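Long-range contacts in coenzyme PQQ synthesis protein B (Methylobacterium extorquens, PDB 4Z7R), which takes part in the biosynthesis of the cofactor pyrroloquinoline quinone, may help move it or a precursor to the periplasm, and has a zinc-binding metallo-beta-lactamase fold: residues D216-E221 against M238-M243; A110-L115 against R134-L139; V3-S8 against S40-S45. All blocks are in the same frame, centred on the assembly; numbering follows the deposited sequence.

Contact 1. Residues D216-E221 against M238-M243; sequences DGTVLE and MGHIQM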
ATOM      1  N   ASP A 216       5.421 -17.965 -10.816  1.00 10.52           N
ATOM      2  CA  ASP A 216       5.477 -18.196  -9.370  1.00 10.90           C
ATOM      3  C   ASP A 216       6.861 -18.658  -8.923  0.97 11.02           C
ATOM      4  O   ASP A 216       7.291 -19.761  -9.253  0.94 11.64           O
ATOM      5  CB  ASP A 216       4.409 -19.233  -8.992  0.99 11.67           C
ATOM      6  CG  ASP A 216       4.189 -19.361  -7.491  0.90 11.95           C
ATOM      7  OD1 ASP A 216       5.114 -19.104  -6.691  0.98 12.98           O
ATOM      8  OD2 ASP A 216       3.059 -19.735  -7.111  0.84 11.72           O
ATOM      9  N   GLY A 217       7.539 -17.808  -8.159  0.93 10.65           N
ATOM     10  CA  GLY A 217       8.827 -18.143  -7.579  0.94 10.18           C
ATOM     11  C   GLY A 217       8.831 -17.972  -6.070  0.98  9.95           C
ATOM     12  O   GLY A 217       9.855 -17.630  -5.479  1.00  9.20           O
ATOM     13  N   THR A 218       7.676 -18.199  -5.453  1.00 10.51           N
ATOM     14  CA  THR A 218       7.486 -17.936  -4.030  1.00  9.68           C
ATOM     15  C   THR A 218       8.501 -18.655  -3.141  0.86  9.24           C
ATOM     16  O   THR A 218       9.118 -18.037  -2.272  1.00  9.25           O
ATOM     17  CB  THR A 218       6.068 -18.333  -3.582  0.79 10.60           C
ATOM     18  OG1 THR A 218       5.105 -17.707  -4.437  1.00 11.60           O
ATOM     19  CG2 THR A 218       5.820 -17.902  -2.140  1.00 10.46           C
ATOM     20  N   VAL A 219       8.672 -19.957  -3.353  0.91  9.18           N
ATOM     21  CA  VAL A 219       9.596 -20.734  -2.528  0.90  9.43           C
ATOM     22  C   VAL A 219      10.567 -21.573  -3.357  0.80 10.06           C
ATOM     23  O   VAL A 219      10.208 -22.133  -4.395  1.00 10.33           O
ATOM     24  CB  VAL A 219       8.838 -21.664  -1.549  0.97  9.21           C
ATOM     25  CG1 VAL A 219       7.976 -20.850  -0.596  1.00  8.32           C
ATOM     26  CG2 VAL A 219       7.998 -22.693  -2.303  0.98  9.76           C
ATOM     27  N   LEU A 220      11.808 -21.646  -2.890  0.99 10.49           N
ATOM     28  CA  LEU A 220      12.815 -22.495  -3.510  0.90 10.48           C
ATOM     29  C   LEU A 220      12.563 -23.953  -3.156  1.00 10.10           C
ATOM     30  O   LEU A 220      12.459 -24.813  -4.030  0.95  9.79           O
ATOM     31  CB  LEU A 220      14.214 -22.092  -3.053  1.00 10.24           C
ATOM     32  CG  LEU A 220      15.344 -22.925  -3.655  1.00 11.00           C
ATOM     33  CD1 LEU A 220      15.534 -22.594  -5.134  0.96 11.22           C
ATOM     34  CD2 LEU A 220      16.628 -22.739  -2.877  1.00 11.31           C
ATOM     35  N   GLU A 221      12.486 -24.214  -1.855  1.00 10.66           N
ATOM     36  CA  GLU A 221      12.119 -25.523  -1.331  0.86 11.90           C
ATOM     37  C   GLU A 221      10.764 -25.433  -0.636  0.74 11.35           C
ATOM     38  O   GLU A 221      10.359 -24.357  -0.194  0.92 11.86           O
ATOM     39  CB  GLU A 221      13.182 -26.043  -0.356  0.70 14.27           C
ATOM     40  CG  GLU A 221      14.606 -26.040  -0.902  1.00 15.73           C
ATOM     41  CD  GLU A 221      14.865 -27.169  -1.886  0.82 16.42           C
ATOM     42  OE1 GLU A 221      13.989 -28.045  -2.035  0.92 16.99           O
ATOM     43  OE2 GLU A 221      15.949 -27.184  -2.506  0.83 16.67           O
ATOM     44  N   MET A 238       0.666 -23.122   1.128  0.86 13.30           N
ATOM     45  CA  MET A 238       0.377 -21.763   0.695  1.00 13.34           C
ATOM     46  C   MET A 238      -0.036 -21.721  -0.776  0.95 12.87           C
ATOM     47  O   MET A 238      -0.348 -20.655  -1.308  0.65 13.08           O
ATOM     48  CB  MET A 238       1.582 -20.853   0.950  1.00 13.63           C
ATOM     49  CG  MET A 238       1.881 -20.653   2.432  0.64 14.09           C
ATOM     50  SD  MET A 238       3.321 -19.616   2.750  0.54 24.68           S
ATOM     51  CE  MET A 238       4.625 -20.613   2.038  0.90 28.71           C
ATOM     52  N   GLY A 239      -0.036 -22.884  -1.424  0.99 12.57           N
ATOM     53  CA  GLY A 239      -0.476 -23.002  -2.803  0.82 12.30           C
ATOM     54  C   GLY A 239       0.577 -22.635  -3.830  0.82 12.24           C
ATOM     55  O   GLY A 239       0.266 -22.039  -4.860  1.00 12.12           O
ATOM     56  N   HIS A 240       1.824 -23.000  -3.556  1.00 11.89           N
ATOM     57  CA  HIS A 240       2.930 -22.652  -4.442  0.91 11.84           C
ATOM     58  C   HIS A 240       3.838 -23.841  -4.726  0.64 12.80           C
ATOM     59  O   HIS A 240       4.415 -24.418  -3.805  0.88 13.14           O
ATOM     60  CB  HIS A 240       3.759 -21.515  -3.837  1.00 10.81           C
ATOM     61  CG  HIS A 240       2.966 -20.279  -3.553  0.82  9.73           C
ATOM     62  ND1 HIS A 240       2.427 -19.493  -4.549  0.73  9.74           N
ATOM     63  CD2 HIS A 240       2.616 -19.694  -2.382  1.00  9.25           C
ATOM     64  CE1 HIS A 240       1.778 -18.479  -4.004  0.99  9.41           C
ATOM     65  NE2 HIS A 240       1.880 -18.576  -2.691  0.94  9.36           N
ATOM     66  N   ILE A 241       3.950 -24.223  -5.994  1.00 13.42           N
ATOM     67  CA  ILE A 241       4.920 -25.240  -6.373  1.00 13.63           C
ATOM     68  C   ILE A 241       6.325 -24.671  -6.165  0.80 12.16           C
ATOM     69  O   ILE A 241       6.617 -23.545  -6.571  1.00 11.38           O
ATOM     70  CB  ILE A 241       4.725 -25.714  -7.834  0.90 14.27           C
ATOM     71  CG1 ILE A 241       5.723 -26.822  -8.175  1.00 14.87           C
ATOM     72  CG2 ILE A 241       4.837 -24.550  -8.819  1.00 14.30           C
ATOM     73  CD1 ILE A 241       5.586 -27.350  -9.590  0.55 14.73           C
ATOM     74  N   GLN A 242       7.181 -25.428  -5.487  1.00 11.77           N
ATOM     75  CA  GLN A 242       8.543 -24.973  -5.219  0.85 11.76           C
ATOM     76  C   GLN A 242       9.406 -25.025  -6.477  0.96 11.39           C
ATOM     77  O   GLN A 242       9.095 -25.752  -7.422  1.00 11.02           O
ATOM     78  CB  GLN A 242       9.185 -25.813  -4.105  0.97 12.70           C
ATOM     79  CG  GLN A 242       9.725 -27.160  -4.561  1.00 13.63           C
ATOM     80  CD  GLN A 242       8.633 -28.147  -4.901  0.77 15.75           C
ATOM     81  OE1 GLN A 242       7.476 -27.965  -4.522  0.53 16.40           O
ATOM     82  NE2 GLN A 242       8.992 -29.199  -5.627  0.64 16.08           N
ATOM     83  N   MET A 243      10.488 -24.251  -6.480  1.00 11.74           N
ATOM     84  CA  MET A 243      11.402 -24.193  -7.621  0.99 11.60           C
ATOM     85  C   MET A 243      12.155 -25.503  -7.847  0.64 11.29           C
ATOM     86  O   MET A 243      12.250 -25.992  -8.975  1.00 10.61           O
ATOM     87  CB  MET A 243      12.423 -23.064  -7.439  0.85 11.91           C
ATOM     88  CG  MET A 243      11.845 -21.660  -7.373  0.90 11.84           C
ATOM     89  SD  MET A 243      13.128 -20.455  -6.974  0.89 10.06           S
ATOM     90  CE  MET A 243      12.301 -18.921  -7.381  1.00 10.85           C
TER
HETATM   91  O   HOH W   1       8.353 -22.148  -8.457  1.00  9.93           O
HETATM   92  O   HOH W   2       6.769 -21.089  -5.297  0.98 11.02           O
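Asp216 and His240 meet through a short, nearly straight hydrogen bond, 2.6 Å from His240 ND1 to Asp216 OD2. The acceptor offers its syn lone pair and lies close to the ring plane, while carboxylate and imidazole are turned 74° apart. Asp216 OD1 serves its own segment, accepting from Thr218 N in an Asx turn and from Thr218 OG1 at 2.7 Å. With OD2 also taking Cys196 N, both carboxylate oxygens are gripped by several donors, which fixes the rotation of the acid.

Over one face of the imidazole sits Thr218, whose CB makes a CH-pi contact 3.9 Å from the ring centroid of His240. A chi1 of -53° puts its OG1 above the same face, offset toward the rim. OG1 also bonds to His265 ND1, and His265 binds a zinc ion.

Backbone and water bonds join the rest. Met243 N donates to Val219 O at 3.0 Å, and Ile241 O receives two waters, one shared with Asp216 O and the other with Asp216 OD1 and Val219 N.

Apolar contact is made by Met243 SD, 3.7 Å from Leu220 CD1. The Met243 CE methyl lies against a carbonyl, 3.4 Å from Gly217 O. Mid-segment, Val219 CG2 is in van der Waals contact with Gln242 CB.

The contact joins two loops of the metallo-beta-lactamase fold beside a zinc site, with the His240 side chain about 5 Å from a bound zinc ion. One loop leaves strand 212-216; the other follows helix 235-238, which ends in a Schellman motif at Gly239. Helices 224-228, 278-285 and 249-252 pack around them.

Contact 2. Residues A110-L115 against R134-L139; sequences ATPGIL and RQTIAL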
ATOM      1  N   ALA A 110     -11.708  -9.130 -14.117  0.94 13.19           N
ATOM      2  CA  ALA A 110     -11.438 -10.342 -13.346  0.93 12.88           C
ATOM      3  C   ALA A 110     -12.454 -11.420 -13.705  0.67 13.20           C
ATOM      4  O   ALA A 110     -13.435 -11.149 -14.394  0.98 14.20           O
ATOM      5  CB  ALA A 110     -11.464 -10.057 -11.850  1.00 11.75           C
ATOM      6  N   THR A 111     -12.206 -12.649 -13.267  1.00 12.09           N
ATOM      7  CA  THR A 111     -13.193 -13.709 -13.429  0.97 12.21           C
ATOM      8  C   THR A 111     -14.424 -13.353 -12.595  0.91 11.23           C
ATOM      9  O   THR A 111     -14.321 -12.542 -11.672  0.86 10.39           O
ATOM     10  CB  THR A 111     -12.635 -15.075 -13.000  0.87 12.23           C
ATOM     11  OG1 THR A 111     -12.307 -15.044 -11.605  1.00 12.04           O
ATOM     12  CG2 THR A 111     -11.395 -15.415 -13.811  1.00 11.72           C
ATOM     13  N   PRO A 112     -15.591 -13.941 -12.917  0.94 11.92           N
ATOM     14  CA  PRO A 112     -16.797 -13.618 -12.145  0.89 12.22           C
ATOM     15  C   PRO A 112     -16.638 -13.868 -10.645  0.79 12.42           C
ATOM     16  O   PRO A 112     -17.102 -13.061  -9.841  0.99 12.87           O
ATOM     17  CB  PRO A 112     -17.851 -14.554 -12.744  0.93 12.31           C
ATOM     18  CG  PRO A 112     -17.401 -14.753 -14.152  1.00 12.83           C
ATOM     19  CD  PRO A 112     -15.898 -14.812 -14.068  0.99 12.46           C
ATOM     20  N   GLY A 113     -15.977 -14.961 -10.279  1.00 12.47           N
ATOM     21  CA  GLY A 113     -15.773 -15.287  -8.879  0.89 12.90           C
ATOM     22  C   GLY A 113     -14.934 -14.267  -8.129  0.81 12.63           C
ATOM     23  O   GLY A 113     -15.269 -13.881  -7.008  0.79 12.97           O
ATOM     24  N   ILE A 114     -13.845 -13.821  -8.748  1.00 12.86           N
ATOM     25  CA  ILE A 114     -12.941 -12.872  -8.105  0.94 14.33           C
ATOM     26  C   ILE A 114     -13.551 -11.474  -8.003  0.93 15.32           C
ATOM     27  O   ILE A 114     -13.499 -10.852  -6.941  0.98 16.15           O
ATOM     28  CB  ILE A 114     -11.590 -12.801  -8.846  0.85 14.67           C
ATOM     29  CG1 ILE A 114     -10.807 -14.090  -8.606  0.95 15.25           C
ATOM     30  CG2 ILE A 114     -10.765 -11.622  -8.357  1.00 14.43           C
ATOM     31  CD1 ILE A 114     -10.602 -14.405  -7.130  0.85 16.10           C
ATOM     32  N   LEU A 115     -14.152 -11.006  -9.093  1.00 15.64           N
ATOM     33  CA  LEU A 115     -14.828  -9.714  -9.097  1.00 16.03           C
ATOM     34  C   LEU A 115     -15.925  -9.669  -8.037  0.97 16.80           C
ATOM     35  O   LEU A 115     -16.077  -8.672  -7.331  0.80 16.77           O
ATOM     36  CB  LEU A 115     -15.418  -9.423 -10.478  1.00 16.50           C
ATOM     37  CG  LEU A 115     -15.280  -7.985 -10.984  0.76 17.91           C
ATOM     38  CD1 LEU A 115     -13.992  -7.356 -10.475  0.95 18.38           C
ATOM     39  CD2 LEU A 115     -15.339  -7.942 -12.503  0.97 17.88           C
ATOM     40  N   ARG A 134     -16.556  -2.335 -14.020  1.00 14.44           N
ATOM     41  CA  ARG A 134     -16.161  -3.654 -13.553  0.85 13.71           C
ATOM     42  C   ARG A 134     -16.659  -4.715 -14.527  0.64 13.64           C
ATOM     43  O   ARG A 134     -17.858  -4.969 -14.634  0.88 13.85           O
ATOM     44  CB  ARG A 134     -16.687  -3.898 -12.138  0.90 13.83           C
ATOM     45  CG  ARG A 134     -16.240  -2.813 -11.170  1.00 13.65           C
ATOM     46  CD  ARG A 134     -16.545  -3.143  -9.729  0.94 14.08           C
ATOM     47  NE  ARG A 134     -16.397  -1.958  -8.889  0.92 13.73           N
ATOM     48  CZ  ARG A 134     -16.311  -1.980  -7.566  0.79 13.03           C
ATOM     49  NH1 ARG A 134     -16.346  -3.136  -6.917  0.89 13.33           N
ATOM     50  NH2 ARG A 134     -16.180  -0.845  -6.889  0.84 12.81           N
ATOM     51  N   GLN A 135     -15.720  -5.322 -15.243  1.00 13.26           N
ATOM     52  CA  GLN A 135     -16.055  -6.233 -16.328  0.99 14.02           C
ATOM     53  C   GLN A 135     -15.542  -7.636 -16.042  0.50 13.34           C
ATOM     54  O   GLN A 135     -14.335  -7.851 -15.923  0.99 13.11           O
ATOM     55  CB  GLN A 135     -15.471  -5.720 -17.646  0.99 14.83           C
ATOM     56  CG  GLN A 135     -15.704  -6.640 -18.836  1.00 14.95           C
ATOM     57  CD  GLN A 135     -17.177  -6.816 -19.137  0.58 14.97           C
ATOM     58  OE1 GLN A 135     -17.872  -5.855 -19.460  0.77 14.85           O
ATOM     59  NE2 GLN A 135     -17.661  -8.048 -19.033  1.00 14.64           N
ATOM     60  N   THR A 136     -16.459  -8.589 -15.923  1.00 13.03           N
ATOM     61  CA  THR A 136     -16.078  -9.981 -15.727  0.92 14.28           C
ATOM     62  C   THR A 136     -15.560 -10.593 -17.022  0.59 14.64           C
ATOM     63  O   THR A 136     -16.021 -10.255 -18.115  0.90 15.74           O
ATOM     64  CB  THR A 136     -17.249 -10.835 -15.195  0.89 14.81           C
ATOM     65  OG1 THR A 136     -18.348 -10.776 -16.110  0.92 15.04           O
ATOM     66  CG2 THR A 136     -17.702 -10.335 -13.831  0.90 14.83           C
ATOM     67  N   ILE A 137     -14.607 -11.505 -16.890  1.00 14.06           N
ATOM     68  CA  ILE A 137     -14.080 -12.233 -18.032  1.00 14.05           C
ATOM     69  C   ILE A 137     -14.137 -13.716 -17.683  0.99 13.92           C
ATOM     70  O   ILE A 137     -13.836 -14.104 -16.556  0.99 13.58           O
ATOM     71  CB  ILE A 137     -12.632 -11.803 -18.369  0.88 13.71           C
ATOM     72  CG1 ILE A 137     -12.568 -10.298 -18.650  1.00 12.95           C
ATOM     73  CG2 ILE A 137     -12.092 -12.580 -19.561  0.83 13.97           C
ATOM     74  CD1 ILE A 137     -13.272  -9.882 -19.931  1.00 13.05           C
ATOM     75  N   ALA A 138     -14.486 -14.548 -18.658  1.00 14.17           N
ATOM     76  CA  ALA A 138     -14.640 -15.977 -18.414  0.88 14.58           C
ATOM     77  C   ALA A 138     -13.335 -16.708 -18.678  0.66 13.92           C
ATOM     78  O   ALA A 138     -12.464 -16.190 -19.372  0.98 13.71           O
ATOM     79  CB  ALA A 138     -15.758 -16.545 -19.282  0.79 15.36           C
ATOM     80  N   LEU A 139     -13.185 -17.896 -18.094  1.00 13.77           N
ATOM     81  CA  LEU A 139     -12.028 -18.731 -18.393  0.95 14.25           C
ATOM     82  C   LEU A 139     -11.960 -18.982 -19.893  0.98 15.72           C
ATOM     83  O   LEU A 139     -12.991 -19.170 -20.537  1.00 16.00           O
ATOM     84  CB  LEU A 139     -12.094 -20.055 -17.626  1.00 12.75           C
ATOM     85  CG  LEU A 139     -12.030 -19.939 -16.101  0.69 11.66           C
ATOM     86  CD1 LEU A 139     -12.159 -21.305 -15.441  0.81 12.37           C
ATOM     87  CD2 LEU A 139     -10.741 -19.249 -15.673  1.00  9.96           C
TER
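Ile137 N donates to Ala110 O at 2.8 Å, with the donor tilted 33° from the carbonyl plane, and the same oxygen is approached by Thr136 CA at 3.2 Å in a CA-H...O contact. On the other side of the bridged residue Thr136, a weak bond runs from Ala110 N to Gln135 O. Together they make Ala110 and Thr136 a parallel bridge at the end of both strands. Just beyond, the CA-H of Thr111 is directed almost straight at Ile137 O, with CA 3.2 Å away, and Pro112 CD comes to 3.3 Å from that oxygen; this buried carbonyl has no conventional hydrogen-bond partner, and C-H groups crowd it.

The side chains meet where the helix starts. Thr136 CG2, anti to its carbonyl carbon, fits between Pro112 and Leu115, lying 3.6 Å from Leu115 CD2 and 3.8 Å from Pro112 CA. Leu115 CD2 rests on the backbone carbonyl of Gln135, 3.6 Å from its C atom. Thr111 occupies the N-cap, its OG1 accepting weakly from Ile114 N and bonding to Glu176 O.

The contact joins elements of a beta-alpha-beta unit, in which strand 106-110 runs into helix 112-119 and the chain returns as strand 132-136, outermost in its sheet within the chain. Leu115 packs on Leu108 of the first strand, whereas Ile137 and Leu139 touch Leu153 and Ser155 of strand 149-159 in the second sheet.

Contact 3. Residues V3-S8 against S40-S45; sequences VVILGS and SSIAVS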
ATOM      1  N   VAL A   3       7.074  -4.484 -21.139  1.00 10.20           N
ATOM      2  CA  VAL A   3       6.728  -5.060 -19.847  1.00 10.37           C
ATOM      3  C   VAL A   3       7.540  -4.379 -18.759  0.75  9.69           C
ATOM      4  O   VAL A   3       8.743  -4.200 -18.907  0.94  9.15           O
ATOM      5  CB  VAL A   3       6.992  -6.581 -19.803  0.53 12.11           C
ATOM      6  CG1 VAL A   3       6.519  -7.164 -18.482  0.97 13.16           C
ATOM      7  CG2 VAL A   3       6.321  -7.284 -20.978  0.95 12.46           C
ATOM      8  N   VAL A   4       6.888  -3.985 -17.672  1.00  9.16           N
ATOM      9  CA  VAL A   4       7.629  -3.548 -16.498  1.00  9.59           C
ATOM     10  C   VAL A   4       7.143  -4.295 -15.262  0.82 10.50           C
ATOM     11  O   VAL A   4       5.944  -4.361 -14.980  0.91 11.56           O
ATOM     12  CB  VAL A   4       7.535  -2.013 -16.280  1.00 11.62           C
ATOM     13  CG1 VAL A   4       6.092  -1.548 -16.218  0.60 11.75           C
ATOM     14  CG2 VAL A   4       8.304  -1.603 -15.026  0.84 12.45           C
ATOM     15  N   ILE A   5       8.086  -4.894 -14.548  0.98 10.36           N
ATOM     16  CA  ILE A   5       7.777  -5.567 -13.298  0.82 10.07           C
ATOM     17  C   ILE A   5       7.788  -4.537 -12.173  0.90 10.35           C
ATOM     18  O   ILE A   5       8.844  -4.034 -11.794  0.97 10.88           O
ATOM     19  CB  ILE A   5       8.777  -6.699 -13.009  0.99 10.34           C
ATOM     20  CG1 ILE A   5       8.742  -7.727 -14.149  0.98 10.74           C
ATOM     21  CG2 ILE A   5       8.473  -7.350 -11.668  0.83 10.66           C
ATOM     22  CD1 ILE A   5       9.663  -8.905 -13.952  0.84 10.97           C
ATOM     23  N   LEU A   6       6.603  -4.208 -11.666  1.00  9.74           N
ATOM     24  CA  LEU A   6       6.466  -3.177 -10.639  0.99 10.08           C
ATOM     25  C   LEU A   6       6.812  -3.717  -9.258  0.88 10.21           C
ATOM     26  O   LEU A   6       7.466  -3.044  -8.462  0.84 10.53           O
ATOM     27  CB  LEU A   6       5.047  -2.609 -10.637  0.97 10.52           C
ATOM     28  CG  LEU A   6       4.576  -1.941 -11.930  0.64 11.08           C
ATOM     29  CD1 LEU A   6       3.134  -1.518 -11.782  1.00 11.12           C
ATOM     30  CD2 LEU A   6       5.448  -0.746 -12.275  0.96 11.30           C
ATOM     31  N   GLY A   7       6.361  -4.935  -8.981  0.88 10.21           N
ATOM     32  CA  GLY A   7       6.669  -5.598  -7.729  0.85 10.35           C
ATOM     33  C   GLY A   7       7.011  -7.045  -8.008  0.80  9.84           C
ATOM     34  O   GLY A   7       6.266  -7.748  -8.694  0.92 10.78           O
ATOM     35  N   SER A   8       8.132  -7.499  -7.461  1.00  8.85           N
ATOM     36  CA  SER A   8       8.641  -8.828  -7.775  0.86  8.72           C
ATOM     37  C   SER A   8       8.574  -9.752  -6.570  0.80  8.77           C
ATOM     38  O   SER A   8       8.950 -10.923  -6.655  0.91  8.30           O
ATOM     39  CB  SER A   8      10.082  -8.741  -8.284  0.89  9.26           C
ATOM     40  OG  SER A   8      10.890  -7.983  -7.395  0.98  9.90           O
ATOM     41  N   SER A  40       3.818  -8.267  -5.637  0.75  9.77           N
ATOM     42  CA  SER A  40       3.532  -8.736  -6.994  0.85 10.59           C
ATOM     43  C   SER A  40       2.578  -7.888  -7.831  0.82 10.66           C
ATOM     44  O   SER A  40       1.381  -7.805  -7.553  0.82 10.36           O
ATOM     45  CB  SER A  40       2.969 -10.164  -6.910  0.89 11.60           C
ATOM     46  OG  SER A  40       2.717 -10.707  -8.194  0.48 12.27           O
ATOM     47  N   SER A  41       3.136  -7.288  -8.878  0.87 10.74           N
ATOM     48  CA  SER A  41       2.373  -6.542  -9.874  0.91 10.29           C
ATOM     49  C   SER A  41       3.251  -6.251 -11.083  0.99  9.57           C
ATOM     50  O   SER A  41       4.444  -5.982 -10.936  0.90 10.01           O
ATOM     51  CB  SER A  41       1.837  -5.231  -9.295  1.00 10.32           C
ATOM     52  OG  SER A  41       1.163  -4.481 -10.294  0.80 10.87           O
ATOM     53  N   ILE A  42       2.670  -6.314 -12.278  1.00  8.91           N
ATOM     54  CA  ILE A  42       3.382  -5.918 -13.488  0.95  9.19           C
ATOM     55  C   ILE A  42       2.487  -5.044 -14.354  0.83  8.67           C
ATOM     56  O   ILE A  42       1.264  -5.046 -14.204  0.97  8.35           O
ATOM     57  CB  ILE A  42       3.871  -7.130 -14.329  1.00 13.33           C
ATOM     58  CG1 ILE A  42       2.704  -7.788 -15.070  1.00 13.67           C
ATOM     59  CG2 ILE A  42       4.639  -8.137 -13.459  1.00 13.20           C
ATOM     60  CD1 ILE A  42       3.138  -8.810 -16.114  1.00 13.58           C
ATOM     61  N   ALA A  43       3.103  -4.284 -15.248  0.92  8.65           N
ATOM     62  CA  ALA A  43       2.354  -3.486 -16.207  0.91  8.53           C
ATOM     63  C   ALA A  43       2.815  -3.822 -17.617  0.80  8.57           C
ATOM     64  O   ALA A  43       4.006  -4.020 -17.856  1.00  8.40           O
ATOM     65  CB  ALA A  43       2.517  -2.005 -15.923  0.86  8.27           C
ATOM     66  N   VAL A  44       1.870  -3.906 -18.545  0.96  9.35           N
ATOM     67  CA  VAL A  44       2.189  -4.274 -19.918  1.00  9.92           C
ATOM     68  C   VAL A  44       1.529  -3.291 -20.879  0.87 10.84           C
ATOM     69  O   VAL A  44       0.404  -2.851 -20.642  1.00 10.87           O
ATOM     70  CB  VAL A  44       1.729  -5.720 -20.236  0.94 10.86           C
ATOM     71  CG1 VAL A  44       2.035  -6.083 -21.679  0.84 11.10           C
ATOM     72  CG2 VAL A  44       2.392  -6.713 -19.290  1.00 10.19           C
ATOM     73  N   SER A  45       2.229  -2.949 -21.957  1.00 11.42           N
ATOM     74  CA  SER A  45       1.703  -2.026 -22.958  0.83 12.07           C
ATOM     75  C   SER A  45       2.080  -2.461 -24.368  0.91 11.84           C
ATOM     76  O   SER A  45       3.195  -2.928 -24.600  1.00 11.89           O
ATOM     77  CB  SER A  45       2.221  -0.610 -22.709  1.00 12.76           C
ATOM     78  OG  SER A  45       1.809   0.270 -23.743  0.89 13.38           O
TER
HETATM   79  O   HOH W   3       5.820 -10.484  -8.519  0.62 13.05           O
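Val4 and Ala43 form a hydrogen-bonded antiparallel pair in which both amides and both carbonyls are used: Val4 N donates to Ala43 O and Ala43 N to Val4 O, each at 2.9 Å, nearly along the C=O axis. Their side chains lie on one face of the sheet, with Val4 CG1 3.6 Å from Ala43 CB. Ala43 O also receives Val3 CA in a CA-H...O contact, and Ile42 CA approaches Val4 O in the same way. The backbones of the non-hydrogen-bonded residues bond to other neighbours: Val3 to Leu297, Ile5 to Gly294 and Leu295 just before strand 296-298, and Ile42 to Leu54.

Past Ile5 the register slips by one residue. Ser41 O is shared by two successive amides, a weak, bent bond from Leu6 N (129° at the hydrogen) and a straighter one from Gly7 N at 2.9 Å, which uses a carbonyl lone pair. This is a classic beta bulge, placed where the chain turns a corner at Leu6, just past strand 2-5 of a seven-stranded sheet of the metallo-beta-lactamase fold. Ser41 N returns a bond to Gly7 O at 3.2 Å. Gly7 O accepts in addition from a water 2.8 Å away that is also bonded to Ser40 OG.

Ser40 OG has a further, weak bond to His93 NE2. Ser41 OG has the carbonyl oxygens of Asn55 and Leu54 as hydrogen-bond partners, between which its single proton must be shared.

On the face carrying Val3, Ile5, Ile42 and Val44 the contact is apolar: Val3 CG1 meets Val44 CG2 at 4.2 Å, and Tyr192 and Leu190 pack against this side.

How the contacts relate
Along the chain the contacts come in series: contact 3 closes first, then contact 2, then contact 1. Contacts 3 and 2 lie in the same seven-stranded sheet, with centres 21 Å apart, contact 2 at its 132-136 edge and contact 3 near the other side, next to the outermost strand 296-298. Contact 1 lies in loops that follow strand 212-216 of the second sheet and helix 235-238; its centre is 19 Å from contact 3 and 26 Å from contact 2. None touches another, yet contacts 1 and 3 approach to about 7 Å between nearest atoms. Both lie beside bound zinc, so the two sheets each contribute to the metal-binding region, whereas contact 2 ties together a peripheral beta-alpha-beta unit.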